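Local coordinates for hypothetical protein (Uncultured marine organism, PDB 2OP5) that is of unknown function but forms a dimer of ferredoxin-like subunits, consistent with a place in the dimeric alpha-beta barrel clan, at residues A9-L14 with S65-Y70; F15-S20 with K59-I64. All blocks are in the same frame, centred on the assembly; numbering follows the deposited sequence. Where two conformers were deposited one is given.

Following the chain from the N terminus, it enters strand 10-17 through residues 9-14 of contact 1 and runs on through 15-20 of contact 2, which reaches into the loop before helix 21-28. Helices 31-34 and 37-46 and strand 48-56, outermost within this chain, come next. The chain returns as 59-64, closing the inner loop of contact 2, and then as 65-70, closing the outer loop of contact 1. The two contacts are therefore nested, as expected of one antiparallel pairing of strands 10-17 and 63-70, the inner two of the sheet. Their centres lie about 19 Å apart, and Met66 SE packs on Met16 CE at 4.1 Å where they join. Both contacts also touch the second subunit.

Contact 1 of 2, residues A9-L14 with S65-Y70; sequences AFLNSL and SMVFEY
Leu14 packs closely on Met66 and Phe68 of the neighbouring antiparallel strand. Its CG sits between the backbone N and the carbonyl carbon (chi1 76°). Of its two branches, CD1 packs on Met66 CB at 3.9 Å and CD2 reaches Phe68 CE1 at 3.7 Å, so the forked leucine meets two neighbours at once. An alanine here would probably leave a gap between Phe68 CE1 and Met66 CB, though His51 and Trp35 still hold the ring. Further along the same face, Tyr70 CD1 comes to the edge of the Phe10 ring, near its plane, 4.2 Å from CD2 of Phe10; flat rings suit this buried side, where both meet Tyr76 of helix 73-86. The other face is looser between the strands: Leu11 CD1 stands 4.1 Å from Glu69 CG, and small Ser13 only brings OG to 3.9 Å from Val67 CG2. That side looks to the second subunit, whose Arg50 forms a salt bridge with Glu69; the same carboxylate also bonds Thr8. At the end where Ala9 is partly exposed, Tyr70 O accepts from both Ala9 N (3.0 Å) and Phe10 N (3.2 Å), a classic beta bulge. Here it begins the central strand pair of a ferredoxin-like sheet, with helices on one face and the dimer partner on the other.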
loop_
_atom_site.group_PDB
_atom_site.type_symbol
_atom_site.label_atom_id
_atom_site.label_comp_id
_atom_site.label_asym_id
_atom_site.label_seq_id
_atom_site.Cartn_x
_atom_site.Cartn_y
_atom_site.Cartn_z
ATOM N N ALA A 9 -3.944 0.612 12.285
ATOM C CA ALA A 9 -3.094 1.551 13.015
ATOM C C ALA A 9 -1.685 1.581 12.451
ATOM O O ALA A 9 -1.050 2.632 12.428
ATOM C CB ALA A 9 -3.033 1.170 14.467
ATOM N N PHE A 10 -1.196 0.418 12.032
ATOM C CA PHE A 10 0.147 0.265 11.500
ATOM C C PHE A 10 0.087 -0.437 10.157
ATOM O O PHE A 10 -0.735 -1.323 9.969
ATOM C CB PHE A 10 0.974 -0.554 12.468
ATOM C CG PHE A 10 2.448 -0.458 12.241
ATOM C CD1 PHE A 10 3.142 0.673 12.644
ATOM C CD2 PHE A 10 3.158 -1.521 11.699
ATOM C CE1 PHE A 10 4.508 0.750 12.483
ATOM C CE2 PHE A 10 4.548 -1.436 11.534
ATOM C CZ PHE A 10 5.211 -0.309 11.932
ATOM N N LEU A 11 0.998 -0.066 9.260
ATOM C CA LEU A 11 0.991 -0.557 7.895
ATOM C C LEU A 11 2.386 -0.661 7.252
ATOM O O LEU A 11 3.287 0.128 7.547
ATOM C CB LEU A 11 0.104 0.418 7.093
ATOM C CG LEU A 11 -0.217 0.431 5.600
ATOM C CD1 LEU A 11 -1.493 1.205 5.346
ATOM C CD2 LEU A 11 0.904 1.012 4.767
ATOM N N ASN A 12 2.550 -1.662 6.388
ATOM C CA ASN A 12 3.764 -1.800 5.572
ATOM C C ASN A 12 3.326 -1.876 4.119
ATOM O O ASN A 12 2.510 -2.723 3.763
ATOM C CB ASN A 12 4.579 -3.035 5.931
ATOM C CG ASN A 12 5.967 -3.050 5.272
ATOM O OD1 ASN A 12 6.403 -2.074 4.652
ATOM N ND2 ASN A 12 6.677 -4.158 5.436
ATOM N N SER A 13 3.816 -0.949 3.307
ATOM C CA SER A 13 3.540 -0.908 1.866
ATOM C C SER A 13 4.891 -1.164 1.266
ATOM O O SER A 13 5.708 -0.245 1.110
ATOM C CB SER A 13 3.001 0.454 1.421
ATOM O OG SER A 13 2.777 0.479 0.013
ATOM N N LEU A 14 5.146 -2.437 0.989
ATOM C CA LEU A 14 6.432 -2.848 0.491
ATOM C C LEU A 14 6.366 -3.200 -0.987
ATOM O O LEU A 14 5.268 -3.416 -1.525
ATOM C CB LEU A 14 6.959 -4.010 1.322
ATOM C CG LEU A 14 6.410 -5.416 1.151
ATOM C CD1 LEU A 14 6.905 -6.097 -0.121
ATOM C CD2 LEU A 14 6.855 -6.267 2.346
ATOM N N SER A 65 3.872 -5.429 -5.523
ATOM C CA SER A 65 3.587 -4.669 -4.295
ATOM C C SER A 65 2.768 -5.497 -3.314
ATOM O O SER A 65 1.921 -6.322 -3.716
ATOM C CB SER A 65 2.809 -3.411 -4.615
ATOM O OG SER A 65 1.555 -3.711 -5.160
HETATM N N MSE A 66 3.050 -5.281 -2.035
HETATM C CA MSE A 66 2.333 -5.896 -0.961
HETATM C C MSE A 66 2.031 -4.842 0.066
HETATM O O MSE A 66 2.873 -4.005 0.384
HETATM C CB MSE A 66 3.151 -6.990 -0.293
HETATM C CG MSE A 66 3.305 -8.197 -1.169
HETATM SE SE MSE A 66 4.241 -9.671 -0.312
HETATM C CE MSE A 66 3.958 -10.871 -1.763
ATOM N N VAL A 67 0.812 -4.871 0.563
ATOM C CA VAL A 67 0.408 -3.959 1.601
ATOM C C VAL A 67 -0.123 -4.846 2.726
ATOM O O VAL A 67 -1.063 -5.635 2.513
ATOM C CB VAL A 67 -0.675 -2.958 1.138
ATOM C CG1 VAL A 67 -1.092 -2.074 2.299
ATOM C CG2 VAL A 67 -0.199 -2.108 -0.062
ATOM N N PHE A 68 0.520 -4.750 3.891
ATOM C CA PHE A 68 0.113 -5.487 5.084
ATOM C C PHE A 68 -0.419 -4.434 6.028
ATOM O O PHE A 68 0.279 -3.443 6.313
ATOM C CB PHE A 68 1.293 -6.135 5.826
ATOM C CG PHE A 68 2.044 -7.196 5.053
ATOM C CD1 PHE A 68 2.972 -6.839 4.087
ATOM C CD2 PHE A 68 1.874 -8.532 5.358
ATOM C CE1 PHE A 68 3.699 -7.820 3.399
ATOM C CE2 PHE A 68 2.589 -9.522 4.683
ATOM C CZ PHE A 68 3.511 -9.169 3.702
ATOM N N GLU A 69 -1.608 -4.682 6.566
ATOM C CA GLU A 69 -2.240 -3.767 7.502
ATOM C C GLU A 69 -2.516 -4.465 8.830
ATOM O O GLU A 69 -3.065 -5.573 8.866
ATOM C CB GLU A 69 -3.535 -3.244 6.906
ATOM C CG GLU A 69 -3.297 -2.486 5.615
ATOM C CD GLU A 69 -4.541 -1.853 5.088
ATOM O OE1 GLU A 69 -5.396 -1.452 5.895
ATOM O OE2 GLU A 69 -4.651 -1.725 3.862
ATOM N N TYR A 70 -2.147 -3.780 9.913
ATOM C CA TYR A 70 -2.278 -4.317 11.240
ATOM C C TYR A 70 -3.067 -3.400 12.138
ATOM O O TYR A 70 -3.053 -2.184 11.960
ATOM C CB TYR A 70 -0.892 -4.539 11.868
ATOM C CG TYR A 70 0.088 -5.323 11.008
ATOM C CD1 TYR A 70 0.904 -4.672 10.104
ATOM C CD2 TYR A 70 0.194 -6.714 11.105
ATOM C CE1 TYR A 70 1.798 -5.364 9.308
ATOM C CE2 TYR A 70 1.109 -7.437 10.303
ATOM C CZ TYR A 70 1.898 -6.748 9.404
ATOM O OH TYR A 70 2.826 -7.400 8.602
#

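Contact 2 of 2, residues F15-S20 with K59-I64; sequences FMDFTS and KEQHRI
Arg63 grips Asp17 side-on, NE donating to OD1 at 2.6 Å and NH2 to OD2 at 3.0 Å. Both oxygens are met on their syn sides, and the carboxylate and guanidinium planes lie only 11° apart, so the paired bonds hold each flat group against rotation. A bend at chi3 (-69°) turns NE toward the aspartate, while NH1 bonds Asn105 of the second subunit; arginine is long enough to serve both. The backbones beneath form an antiparallel pair: Asp17 and Arg63 are a non-hydrogen-bonded pair, whereas Met16 and Ile64 exchange two N-H...O bonds. This pair belongs to the two central strands of the ferredoxin-like sheet. Next along, Phe18 N donates to His62 O at 2.9 Å, and a water extends the link, accepting from His62 N and donating to Phe18 O. Ser20 then takes the N-cap of helix 21-28, its OG bonding Glu23 N. Its carbonyl carbon lies 3.6 Å above the centre of the His62 ring, whose ND1 is held by Glu21. On the buried face, Ile64 splits its branches, CG2 against Met16 CE and CG1 against Phe18 CE1 (3.8 Å), with Leu24 and Leu28 of helix 21-28 packing on the isoleucine.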
loop_
_atom_site.group_PDB
_atom_site.type_symbol
_atom_site.label_atom_id
_atom_site.label_comp_id
_atom_site.label_asym_id
_atom_site.label_seq_id
_atom_site.Cartn_x
_atom_site.Cartn_y
_atom_site.Cartn_z
ATOM N N PHE A 15 7.530 -3.183 -1.640
ATOM C CA PHE A 15 7.595 -3.580 -3.046
ATOM C C PHE A 15 8.891 -4.334 -3.351
ATOM O O PHE A 15 9.897 -4.165 -2.652
ATOM C CB PHE A 15 7.299 -2.419 -4.038
ATOM C CG PHE A 15 8.323 -1.286 -4.053
ATOM C CD1 PHE A 15 8.168 -0.170 -3.239
ATOM C CD2 PHE A 15 9.396 -1.315 -4.932
ATOM C CE1 PHE A 15 9.078 0.882 -3.276
ATOM C CE2 PHE A 15 10.327 -0.267 -4.969
ATOM C CZ PHE A 15 10.166 0.834 -4.138
HETATM N N MSE A 16 8.806 -5.205 -4.370
HETATM C CA MSE A 16 9.934 -6.030 -4.829
HETATM C C MSE A 16 10.078 -5.917 -6.335
HETATM O O MSE A 16 9.094 -6.011 -7.060
HETATM C CB MSE A 16 9.727 -7.500 -4.516
HETATM C CG MSE A 16 9.934 -7.865 -3.079
HETATM SE SE MSE A 16 8.864 -9.444 -2.647
HETATM C CE MSE A 16 7.223 -8.597 -2.888
ATOM N N ASP A 17 11.313 -5.758 -6.785
ATOM C CA ASP A 17 11.649 -5.609 -8.191
ATOM C C ASP A 17 12.531 -6.766 -8.610
ATOM O O ASP A 17 13.562 -7.022 -7.977
ATOM C CB ASP A 17 12.411 -4.313 -8.418
ATOM C CG ASP A 17 11.588 -3.088 -8.092
ATOM O OD1 ASP A 17 10.354 -3.211 -8.096
ATOM O OD2 ASP A 17 12.171 -2.007 -7.815
ATOM N N PHE A 18 12.125 -7.437 -9.689
ATOM C CA PHE A 18 12.838 -8.595 -10.226
ATOM C C PHE A 18 13.627 -8.225 -11.470
ATOM O O PHE A 18 13.336 -7.215 -12.129
ATOM C CB PHE A 18 11.843 -9.736 -10.497
ATOM C CG PHE A 18 11.146 -10.221 -9.253
ATOM C CD1 PHE A 18 9.995 -9.589 -8.795
ATOM C CD2 PHE A 18 11.674 -11.261 -8.501
ATOM C CE1 PHE A 18 9.359 -10.017 -7.633
ATOM C CE2 PHE A 18 11.044 -11.682 -7.331
ATOM C CZ PHE A 18 9.880 -11.058 -6.906
ATOM N N THR A 19 14.648 -9.030 -11.766
ATOM C CA THR A 19 15.522 -8.796 -12.912
ATOM C C THR A 19 14.914 -9.328 -14.224
ATOM O O THR A 19 15.459 -9.110 -15.309
ATOM C CB THR A 19 16.931 -9.406 -12.712
ATOM O OG1 THR A 19 16.843 -10.830 -12.663
ATOM C CG2 THR A 19 17.603 -8.871 -11.432
ATOM N N SER A 20 13.800 -10.041 -14.122
ATOM C CA SER A 20 13.095 -10.520 -15.307
ATOM C C SER A 20 11.627 -10.743 -14.973
ATOM O O SER A 20 11.266 -10.978 -13.811
ATOM C CB SER A 20 13.697 -11.824 -15.830
ATOM O OG SER A 20 13.436 -12.897 -14.940
ATOM N N LYS A 59 6.299 -0.299 -17.119
ATOM C CA LYS A 59 7.147 -0.786 -18.214
ATOM C C LYS A 59 8.645 -0.839 -17.904
ATOM O O LYS A 59 9.365 -1.634 -18.499
ATOM N N GLU A 60 9.091 -0.003 -16.965
ATOM C CA GLU A 60 10.496 0.081 -16.574
ATOM C C GLU A 60 10.949 -0.975 -15.535
ATOM O O GLU A 60 12.148 -1.252 -15.439
ATOM C CB GLU A 60 10.770 1.486 -16.026
ATOM C CG GLU A 60 10.490 2.630 -17.039
ATOM C CD GLU A 60 10.548 4.027 -16.410
ATOM O OE1 GLU A 60 10.001 4.209 -15.298
ATOM O OE2 GLU A 60 11.113 4.948 -17.041
ATOM N N GLN A 61 10.004 -1.563 -14.791
ATOM C CA GLN A 61 10.295 -2.507 -13.709
ATOM C C GLN A 61 9.534 -3.830 -13.849
ATOM O O GLN A 61 8.610 -3.941 -14.649
ATOM C CB GLN A 61 9.808 -1.906 -12.383
ATOM C CG GLN A 61 10.198 -0.436 -12.054
ATOM C CD GLN A 61 11.647 -0.266 -11.670
ATOM O OE1 GLN A 61 12.310 -1.232 -11.266
ATOM N NE2 GLN A 61 12.151 0.967 -11.776
ATOM N N HIS A 62 9.935 -4.830 -13.065
ATOM C CA HIS A 62 9.178 -6.082 -12.930
ATOM C C HIS A 62 8.844 -6.094 -11.443
ATOM O O HIS A 62 9.505 -6.750 -10.666
ATOM C CB HIS A 62 9.998 -7.294 -13.303
ATOM C CG HIS A 62 10.584 -7.222 -14.664
ATOM N ND1 HIS A 62 9.843 -7.462 -15.799
ATOM C CD2 HIS A 62 11.851 -6.986 -15.077
ATOM C CE1 HIS A 62 10.627 -7.351 -16.857
ATOM N NE2 HIS A 62 11.849 -7.064 -16.446
ATOM N N ARG A 63 7.781 -5.383 -11.085
ATOM C CA ARG A 63 7.459 -5.104 -9.723
ATOM C C ARG A 63 6.193 -5.752 -9.140
ATOM O O ARG A 63 5.153 -5.866 -9.806
ATOM C CB ARG A 63 7.358 -3.585 -9.603
ATOM C CG ARG A 63 7.150 -3.062 -8.185
ATOM C CD ARG A 63 7.372 -1.533 -8.060
ATOM N NE ARG A 63 8.767 -1.134 -8.238
ATOM C CZ ARG A 63 9.208 0.116 -8.145
ATOM N NH1 ARG A 63 8.383 1.129 -7.921
ATOM N NH2 ARG A 63 10.490 0.364 -8.331
ATOM N N ILE A 64 6.323 -6.173 -7.881
ATOM C CA ILE A 64 5.238 -6.693 -7.080
ATOM C C ILE A 64 5.106 -5.777 -5.876
ATOM O O ILE A 64 6.109 -5.419 -5.273
ATOM C CB ILE A 64 5.546 -8.092 -6.505
ATOM C CG1 ILE A 64 5.709 -9.121 -7.620
ATOM C CG2 ILE A 64 4.448 -8.545 -5.545
ATOM C CD1 ILE A 64 4.506 -9.283 -8.520
HETATM O O HOH W 1 12.445 -4.676 -11.819
#